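Local coordinates for protein putative HAD-hydrolase YfnB (Bacillus subtilis, PDB 3ED5) that is a putative hydrolase of the HAD-like superfamily, possibly a 5'-nucleotidase that removes phosphate from nucleoside monophosphates, at residues D147-E152 against E169-F174; R8-D13 against S113-Q118. All blocks are in the same frame, centred on the assembly; numbering follows the deposited sequence. Where two conformers were deposited one is given.

Both interactions pack side chains against the same parallel sheet of a HAD-type Rossmann-like domain, but on its two different faces. Interaction 2 sets L115, from helix 108-116, on one face of the central strand 9-12; interaction 1 sets the loop after helix 161-169 against F149 of the edge strand 147-150. Their centres lie 14 Å apart, and the two meet directly where I171 CD1 comes to 3.9 Å from L11 CD2, L11 being on the same strand as L10 and F12 but pointing to the other face. Strand 9-12 leads into D13, probably the nucleophile, whose side chain is about 11 Å from that of F149 at the nearest atoms.

Interaction 1 (D147-E152 against E169-F174); sequences DIFVSE and ERIPQF. With FMT (formic acid), chain K.
F149 lays the CE1-CZ side of its ring against the start of the R170 side chain, with F149 CE1 3.7 Å from R170 CB. The ring also reaches I171, F149 CZ lying 4.1 Å from I171 CG1, and both neighbours approach it obliquely. CG of F149 stands beside its own backbone N (chi1 -58°), from where the ring extends to the loop. F149 belongs to strand 147-150, an outermost strand of the parallel sheet in this HAD-type Rossmann-like domain, and 169-174 is the loop that follows helix 161-169 on the way to strand 179-183; the contact therefore lies within the crossover between these two strands. I171 also touches Y122 of the adjoining strand. Beyond CB the R170 chain runs straight out from CG to NE, away from the strand, and its guanidinium plane is 83° from the F149 ring. R170 NH2 is hydrogen-bonded to Y166 O, and at the guanidinium edge it makes a weak bond of 3.4 Å to O1 of a formic acid molecule, probably left by crystallisation. A water bridges the segments, donating to D147 OD2 at 2.9 Å and to R170 O at 2.7 Å. D147 OD1 accepts from I148 N at 2.8 Å.

Interaction 2 (R8-D13 against S113-Q118); sequences RTLLFD and SNLQQQ
L115 meets L10 and F12 through a single methyl, CD1, and every direct touch across this contact is apolar. L115 CD1 is 3.8 Å from L10 CD1, methyl against methyl, and the two leucine side chains cross at about a right angle. L115 CD1 also lies 3.8 Å from F12 CZ, near the plane of the ring, so the phenylalanine offers its edge rather than its face. With CG beside the backbone N (chi1 -59°) and an extended second torsion (chi2 -176°), L115 carries this methyl from the helix toward the sheet and both residues, which alternate with L11 along the strand and so point to the same face. The backbones stay well apart, the CA atoms of L10 and L115 being 8.9 Å from each other. L230 of helix 226-230 touches both L10 and L115, and L226 packs on F12, which continues the apolar layer. The polar interactions come beyond F12: in the conformer given, D13 makes a salt bridge to K158 and a hydrogen bond to T17. A buried central strand, first in the sheet, leads directly into the presumed nucleophilic aspartate, as in the HAD superfamily.

Interaction 1 (D147-E152 against E169-F174)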
ATOM      1  N   ASP A 147       8.091   9.482 -10.097  1.00 34.64           N
ATOM      2  CA  ASP A 147       8.269   9.966  -8.728  1.00 34.66           C
ATOM      3  C   ASP A 147       7.540   9.042  -7.736  1.00 34.61           C
ATOM      4  O   ASP A 147       6.694   8.221  -8.137  1.00 34.76           O
ATOM      5  CB  ASP A 147       7.780  11.419  -8.595  1.00 34.97           C
ATOM      6  CG  ASP A 147       8.562  12.223  -7.573  1.00 37.51           C
ATOM      7  OD1 ASP A 147       9.205  11.668  -6.630  1.00 38.75           O
ATOM      8  OD2 ASP A 147       8.514  13.461  -7.715  1.00 39.75           O
ATOM      9  N   ILE A 148       7.891   9.177  -6.466  1.00 34.34           N
ATOM     10  CA  ILE A 148       7.341   8.370  -5.362  1.00 34.78           C
ATOM     11  C   ILE A 148       6.902   9.355  -4.284  1.00 35.20           C
ATOM     12  O   ILE A 148       7.734  10.118  -3.764  1.00 36.25           O
ATOM     13  CB  ILE A 148       8.409   7.389  -4.850  1.00 35.31           C
ATOM     14  CG1 ILE A 148       8.768   6.430  -5.989  1.00 37.12           C
ATOM     15  CG2 ILE A 148       7.916   6.600  -3.594  1.00 34.74           C
ATOM     16  CD1 ILE A 148       9.906   5.521  -5.680  1.00 41.78           C
ATOM     17  N   PHE A 149       5.601   9.384  -3.998  1.00 33.43           N
ATOM     18  CA  PHE A 149       5.046  10.320  -3.042  1.00 33.53           C
ATOM     19  C   PHE A 149       4.689   9.587  -1.755  1.00 33.38           C
ATOM     20  O   PHE A 149       3.748   8.795  -1.729  1.00 32.55           O
ATOM     21  CB  PHE A 149       3.823  11.008  -3.602  1.00 33.68           C
ATOM     22  CG  PHE A 149       4.100  11.745  -4.884  1.00 33.74           C
ATOM     23  CD1 PHE A 149       4.866  12.932  -4.880  1.00 34.72           C
ATOM     24  CD2 PHE A 149       3.618  11.259  -6.081  1.00 35.89           C
ATOM     25  CE1 PHE A 149       5.137  13.644  -6.076  1.00 35.54           C
ATOM     26  CE2 PHE A 149       3.873  11.974  -7.297  1.00 32.17           C
ATOM     27  CZ  PHE A 149       4.641  13.161  -7.274  1.00 32.63           C
ATOM     28  N   VAL A 150       5.443   9.905  -0.707  1.00 33.34           N
ATOM     29  CA  VAL A 150       5.272   9.244   0.592  1.00 34.36           C
ATOM     30  C   VAL A 150       4.518  10.166   1.558  1.00 34.38           C
ATOM     31  O   VAL A 150       4.819  11.368   1.636  1.00 33.16           O
ATOM     32  CB  VAL A 150       6.664   8.794   1.139  1.00 34.71           C
ATOM     33  CG1 VAL A 150       7.320   7.807   0.147  1.00 34.72           C
ATOM     34  CG2 VAL A 150       7.606   9.953   1.398  1.00 35.58           C
ATOM     35  N   SER A 151       3.539   9.615   2.272  1.00 33.06           N
ATOM     36  CA  SER A 151       2.708  10.398   3.210  1.00 33.41           C
ATOM     37  C   SER A 151       3.551  11.243   4.175  1.00 34.30           C
ATOM     38  O   SER A 151       3.207  12.368   4.498  1.00 34.61           O
ATOM     39  CB  SER A 151       1.752   9.474   4.014  1.00 34.51           C
ATOM     40  OG  SER A 151       2.485   8.458   4.681  1.00 34.89           O
ATOM     41  N   GLU A 152       4.680  10.692   4.623  1.00 34.70           N
ATOM     42  CA  GLU A 152       5.463  11.314   5.702  1.00 35.77           C
ATOM     43  C   GLU A 152       6.077  12.653   5.313  1.00 36.13           C
ATOM     44  O   GLU A 152       6.460  13.449   6.172  1.00 36.62           O
ATOM     45  CB  GLU A 152       6.536  10.332   6.212  1.00 35.57           C
ATOM     46  CG  GLU A 152       7.595   9.945   5.166  1.00 36.03           C
ATOM     47  CD  GLU A 152       8.452   8.789   5.638  1.00 38.27           C
ATOM     48  OE1 GLU A 152       7.947   7.666   5.764  1.00 35.28           O
ATOM     49  OE2 GLU A 152       9.641   9.010   5.898  1.00 41.36           O
ATOM     50  N   GLU A 169       0.321  18.917  -6.981  1.00 34.24           N
ATOM     51  CA  GLU A 169       1.165  20.096  -7.190  1.00 35.24           C
ATOM     52  C   GLU A 169       2.525  19.692  -7.762  1.00 34.82           C
ATOM     53  O   GLU A 169       3.235  20.501  -8.292  1.00 34.59           O
ATOM     54  CB  GLU A 169       1.342  20.848  -5.867  1.00 36.32           C
ATOM     55  CG  GLU A 169       0.104  21.588  -5.382  1.00 40.40           C
ATOM     56  CD  GLU A 169      -0.420  22.639  -6.385  1.00 44.09           C
ATOM     57  OE1 GLU A 169       0.353  23.522  -6.812  1.00 47.72           O
ATOM     58  OE2 GLU A 169      -1.622  22.571  -6.755  1.00 45.01           O
ATOM     59  N   ARG A 170       2.891  18.420  -7.625  1.00 34.87           N
ATOM     60  CA  ARG A 170       4.218  17.940  -8.001  1.00 34.46           C
ATOM     61  C   ARG A 170       4.228  17.063  -9.266  1.00 35.23           C
ATOM     62  O   ARG A 170       5.261  16.489  -9.616  1.00 36.22           O
ATOM     63  CB  ARG A 170       4.858  17.227  -6.798  1.00 35.90           C
ATOM     64  CG  ARG A 170       5.302  18.237  -5.741  1.00 35.80           C
ATOM     65  CD  ARG A 170       5.411  17.569  -4.342  1.00 38.51           C
ATOM     66  NE  ARG A 170       5.798  18.589  -3.362  1.00 39.00           N
ATOM     67  CZ  ARG A 170       4.953  19.438  -2.793  1.00 40.14           C
ATOM     68  NH1 ARG A 170       5.408  20.342  -1.926  1.00 42.99           N
ATOM     69  NH2 ARG A 170       3.652  19.400  -3.090  1.00 38.29           N
ATOM     70  N   ILE A 171       3.106  17.005  -9.988  1.00 35.15           N
ATOM     71  CA  ILE A 171       3.046  16.280 -11.274  1.00 33.54           C
ATOM     72  C   ILE A 171       2.908  17.343 -12.360  1.00 35.01           C
ATOM     73  O   ILE A 171       1.928  18.066 -12.345  1.00 34.14           O
ATOM     74  CB  ILE A 171       1.851  15.313 -11.340  1.00 33.01           C
ATOM     75  CG1 ILE A 171       1.984  14.191 -10.261  1.00 32.04           C
ATOM     76  CG2 ILE A 171       1.725  14.677 -12.730  1.00 32.08           C
ATOM     77  CD1 ILE A 171       0.710  13.302 -10.165  1.00 31.60           C
ATOM     78  N   PRO A 172       3.900  17.450 -13.264  1.00 36.40           N
ATOM     79  CA  PRO A 172       3.903  18.504 -14.301  1.00 37.75           C
ATOM     80  C   PRO A 172       2.673  18.347 -15.199  1.00 38.01           C
ATOM     81  O   PRO A 172       2.371  17.222 -15.615  1.00 38.63           O
ATOM     82  CB  PRO A 172       5.186  18.202 -15.084  1.00 38.31           C
ATOM     83  CG  PRO A 172       6.013  17.317 -14.173  1.00 39.70           C
ATOM     84  CD  PRO A 172       5.016  16.502 -13.461  1.00 36.95           C
ATOM     85  N   GLN A 173       1.955  19.456 -15.444  1.00 38.42           N
ATOM     86  CA  GLN A 173       0.758  19.441 -16.300  0.50 38.29           C
ATOM     87  C   GLN A 173      -0.316  18.467 -15.793  1.00 37.90           C
ATOM     88  O   GLN A 173      -1.011  17.808 -16.584  1.00 37.44           O
ATOM     89  CB  GLN A 173       1.137  19.105 -17.752  0.50 38.75           C
ATOM     90  CG  GLN A 173       2.089  20.105 -18.406  0.50 40.54           C
ATOM     91  CD  GLN A 173       1.379  21.345 -18.893  0.50 42.01           C
ATOM     92  OE1 GLN A 173       1.146  22.278 -18.128  0.50 43.71           O
ATOM     93  NE2 GLN A 173       1.036  21.366 -20.174  0.50 43.70           N
ATOM     94  N   PHE A 174      -0.451  18.369 -14.473  1.00 36.69           N
ATOM     95  CA  PHE A 174      -1.426  17.455 -13.867  1.00 36.74           C
ATOM     96  C   PHE A 174      -2.849  17.743 -14.348  1.00 36.00           C
ATOM     97  O   PHE A 174      -3.294  18.891 -14.279  1.00 35.19           O
ATOM     98  CB  PHE A 174      -1.413  17.567 -12.333  1.00 36.21           C
ATOM     99  CG  PHE A 174      -2.521  16.777 -11.681  1.00 37.98           C
ATOM    100  CD1 PHE A 174      -3.663  17.417 -11.204  1.00 38.63           C
ATOM    101  CD2 PHE A 174      -2.456  15.396 -11.629  1.00 36.67           C
ATOM    102  CE1 PHE A 174      -4.709  16.679 -10.651  1.00 39.14           C
ATOM    103  CE2 PHE A 174      -3.500  14.665 -11.099  1.00 37.29           C
ATOM    104  CZ  PHE A 174      -4.625  15.320 -10.602  1.00 36.78           C
TER
HETATM  105  C   FMT K 245       1.580  21.453  -0.618  1.00 52.68           C
HETATM  106  O1  FMT K 245       1.219  21.365  -1.802  1.00 52.74           O
HETATM  107  O2  FMT K 245       2.694  21.851  -0.239  1.00 52.40           O
HETATM  108  O   HOH W   1       7.159  14.643  -9.985  1.00 41.27           O

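Interaction 2 (R8-D13 against S113-Q118)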
ATOM      1  N   ARG A   8      -3.461   9.555 -18.894  1.00 32.98           N
ATOM      2  CA  ARG A   8      -2.052   9.851 -19.137  1.00 33.86           C
ATOM      3  C   ARG A   8      -1.173   9.521 -17.940  1.00 33.28           C
ATOM      4  O   ARG A   8       0.010   9.225 -18.114  1.00 34.02           O
ATOM      5  CB  ARG A   8      -1.885  11.322 -19.490  1.00 34.61           C
ATOM      6  CG  ARG A   8      -2.468  11.639 -20.865  1.00 40.34           C
ATOM      7  CD  ARG A   8      -1.949  12.961 -21.402  1.00 47.28           C
ATOM      8  NE  ARG A   8      -2.473  14.104 -20.650  1.00 51.46           N
ATOM      9  CZ  ARG A   8      -3.605  14.735 -20.948  1.00 51.43           C
ATOM     10  NH1 ARG A   8      -4.352  14.321 -21.972  1.00 52.78           N
ATOM     11  NH2 ARG A   8      -3.987  15.779 -20.225  1.00 50.67           N
ATOM     12  N   THR A   9      -1.767   9.570 -16.747  1.00 31.20           N
ATOM     13  CA  THR A   9      -1.028   9.542 -15.497  1.00 31.15           C
ATOM     14  C   THR A   9      -1.637   8.442 -14.642  1.00 29.80           C
ATOM     15  O   THR A   9      -2.845   8.490 -14.371  1.00 30.00           O
ATOM     16  CB  THR A   9      -1.203  10.882 -14.782  1.00 31.51           C
ATOM     17  OG1 THR A   9      -0.809  11.941 -15.673  1.00 34.57           O
ATOM     18  CG2 THR A   9      -0.353  10.944 -13.487  1.00 31.07           C
ATOM     19  N   LEU A  10      -0.808   7.487 -14.201  1.00 29.96           N
ATOM     20  CA  LEU A  10      -1.285   6.383 -13.337  1.00 30.09           C
ATOM     21  C   LEU A  10      -0.608   6.493 -11.975  1.00 28.99           C
ATOM     22  O   LEU A  10       0.629   6.594 -11.907  1.00 31.06           O
ATOM     23  CB  LEU A  10      -1.002   4.990 -13.957  1.00 29.04           C
ATOM     24  CG  LEU A  10      -1.461   4.894 -15.429  1.00 30.60           C
ATOM     25  CD1 LEU A  10      -1.059   3.537 -16.022  1.00 31.91           C
ATOM     26  CD2 LEU A  10      -2.975   5.133 -15.570  1.00 29.27           C
ATOM     27  N   LEU A  11      -1.412   6.506 -10.912  1.00 29.76           N
ATOM     28  CA  LEU A  11      -0.896   6.537  -9.560  1.00 29.26           C
ATOM     29  C   LEU A  11      -1.111   5.150  -8.940  1.00 30.16           C
ATOM     30  O   LEU A  11      -2.245   4.682  -8.838  1.00 30.59           O
ATOM     31  CB  LEU A  11      -1.635   7.583  -8.715  1.00 29.99           C
ATOM     32  CG  LEU A  11      -1.839   8.990  -9.345  1.00 30.27           C
ATOM     33  CD1 LEU A  11      -2.562   9.891  -8.336  1.00 29.60           C
ATOM     34  CD2 LEU A  11      -0.517   9.643  -9.760  1.00 30.75           C
ATOM     35  N   PHE A  12      -0.016   4.515  -8.556  1.00 31.10           N
ATOM     36  CA  PHE A  12      -0.118   3.159  -8.017  1.00 30.83           C
ATOM     37  C   PHE A  12       0.197   3.170  -6.532  1.00 31.04           C
ATOM     38  O   PHE A  12       1.215   3.688  -6.095  1.00 30.94           O
ATOM     39  CB  PHE A  12       0.915   2.233  -8.694  1.00 31.47           C
ATOM     40  CG  PHE A  12       0.478   1.677 -10.008  1.00 32.52           C
ATOM     41  CD1 PHE A  12      -0.227   0.478 -10.097  1.00 31.78           C
ATOM     42  CD2 PHE A  12       0.804   2.355 -11.193  1.00 31.31           C
ATOM     43  CE1 PHE A  12      -0.650  -0.020 -11.361  1.00 32.15           C
ATOM     44  CE2 PHE A  12       0.416   1.848 -12.453  1.00 33.70           C
ATOM     45  CZ  PHE A  12      -0.306   0.676 -12.536  1.00 33.71           C
ATOM     46  N   ASP A  13      -0.684   2.535  -5.773  1.00 31.54           N
ATOM     47  CA  ASP A  13      -0.363   2.088  -4.426  0.50 31.53           C
ATOM     48  C   ASP A  13       0.703   0.975  -4.526  1.00 31.56           C
ATOM     49  O   ASP A  13       0.871   0.352  -5.576  1.00 31.40           O
ATOM     50  CB  ASP A  13      -1.656   1.579  -3.771  0.50 31.65           C
ATOM     51  CG  ASP A  13      -1.415   0.941  -2.413  0.50 31.99           C
ATOM     52  OD1 ASP A  13      -1.047   1.655  -1.446  0.50 30.47           O
ATOM     53  OD2 ASP A  13      -1.617  -0.274  -2.339  0.50 34.33           O
ATOM     54  N   SER A 113       6.396  -2.552 -16.597  1.00 32.88           N
ATOM     55  CA  SER A 113       7.338  -2.341 -17.711  1.00 33.91           C
ATOM     56  C   SER A 113       6.592  -1.920 -18.985  1.00 34.25           C
ATOM     57  O   SER A 113       7.019  -0.991 -19.707  1.00 34.72           O
ATOM     58  CB  SER A 113       8.126  -3.623 -17.973  1.00 34.66           C
ATOM     59  OG  SER A 113       8.950  -3.445 -19.108  1.00 37.08           O
ATOM     60  N   ASN A 114       5.495  -2.609 -19.283  1.00 33.75           N
ATOM     61  CA  ASN A 114       4.667  -2.254 -20.439  1.00 35.23           C
ATOM     62  C   ASN A 114       4.039  -0.858 -20.280  1.00 35.18           C
ATOM     63  O   ASN A 114       4.067  -0.051 -21.208  1.00 35.15           O
ATOM     64  CB  ASN A 114       3.585  -3.335 -20.689  1.00 35.48           C
ATOM     65  CG  ASN A 114       4.130  -4.547 -21.432  1.00 37.34           C
ATOM     66  OD1 ASN A 114       5.130  -4.448 -22.148  1.00 38.60           O
ATOM     67  ND2 ASN A 114       3.465  -5.703 -21.274  1.00 39.45           N
ATOM     68  N   LEU A 115       3.472  -0.573 -19.106  1.00 35.09           N
ATOM     69  CA  LEU A 115       2.783   0.719 -18.935  1.00 34.58           C
ATOM     70  C   LEU A 115       3.714   1.924 -18.961  1.00 34.33           C
ATOM     71  O   LEU A 115       3.324   3.010 -19.431  1.00 33.42           O
ATOM     72  CB  LEU A 115       1.952   0.725 -17.654  1.00 34.49           C
ATOM     73  CG  LEU A 115       0.851  -0.337 -17.527  1.00 34.56           C
ATOM     74  CD1 LEU A 115       0.074  -0.101 -16.217  1.00 36.60           C
ATOM     75  CD2 LEU A 115      -0.102  -0.370 -18.728  1.00 38.84           C
ATOM     76  N   GLN A 116       4.948   1.735 -18.485  1.00 32.87           N
ATOM     77  CA  GLN A 116       5.928   2.800 -18.469  1.00 33.52           C
ATOM     78  C   GLN A 116       6.168   3.350 -19.895  1.00 33.66           C
ATOM     79  O   GLN A 116       6.506   4.513 -20.057  1.00 33.57           O
ATOM     80  CB  GLN A 116       7.228   2.304 -17.810  1.00 34.07           C
ATOM     81  CG  GLN A 116       8.314   3.365 -17.591  1.00 34.65           C
ATOM     82  CD  GLN A 116       9.152   3.628 -18.836  1.00 38.18           C
ATOM     83  OE1 GLN A 116       9.255   2.783 -19.735  1.00 36.97           O
ATOM     84  NE2 GLN A 116       9.740   4.826 -18.911  1.00 41.81           N
ATOM     85  N   GLN A 117       5.998   2.496 -20.897  1.00 33.47           N
ATOM     86  CA  GLN A 117       6.210   2.888 -22.308  1.00 35.32           C
ATOM     87  C   GLN A 117       5.134   3.834 -22.813  1.00 34.61           C
ATOM     88  O   GLN A 117       5.342   4.520 -23.832  1.00 35.40           O
ATOM     89  CB  GLN A 117       6.225   1.647 -23.184  1.00 36.31           C
ATOM     90  CG  GLN A 117       7.183   0.581 -22.702  1.00 41.08           C
ATOM     91  CD  GLN A 117       8.369   0.459 -23.584  1.00 48.81           C
ATOM     92  OE1 GLN A 117       9.442   0.989 -23.280  1.00 53.12           O
ATOM     93  NE2 GLN A 117       8.191  -0.219 -24.718  1.00 51.21           N
ATOM     94  N   GLN A 118       3.972   3.865 -22.153  1.00 34.26           N
ATOM     95  CA  GLN A 118       2.817   4.634 -22.683  1.00 35.46           C
ATOM     96  C   GLN A 118       2.109   5.588 -21.720  1.00 35.11           C
ATOM     97  O   GLN A 118       1.211   6.328 -22.136  1.00 35.03           O
ATOM     98  CB  GLN A 118       1.777   3.676 -23.256  1.00 36.70           C
ATOM     99  CG  GLN A 118       2.308   2.828 -24.390  1.00 40.50           C
ATOM    100  CD  GLN A 118       1.200   2.104 -25.107  1.00 47.89           C
ATOM    101  OE1 GLN A 118       0.307   2.728 -25.694  1.00 51.00           O
ATOM    102  NE2 GLN A 118       1.250   0.782 -25.079  1.00 50.13           N
TER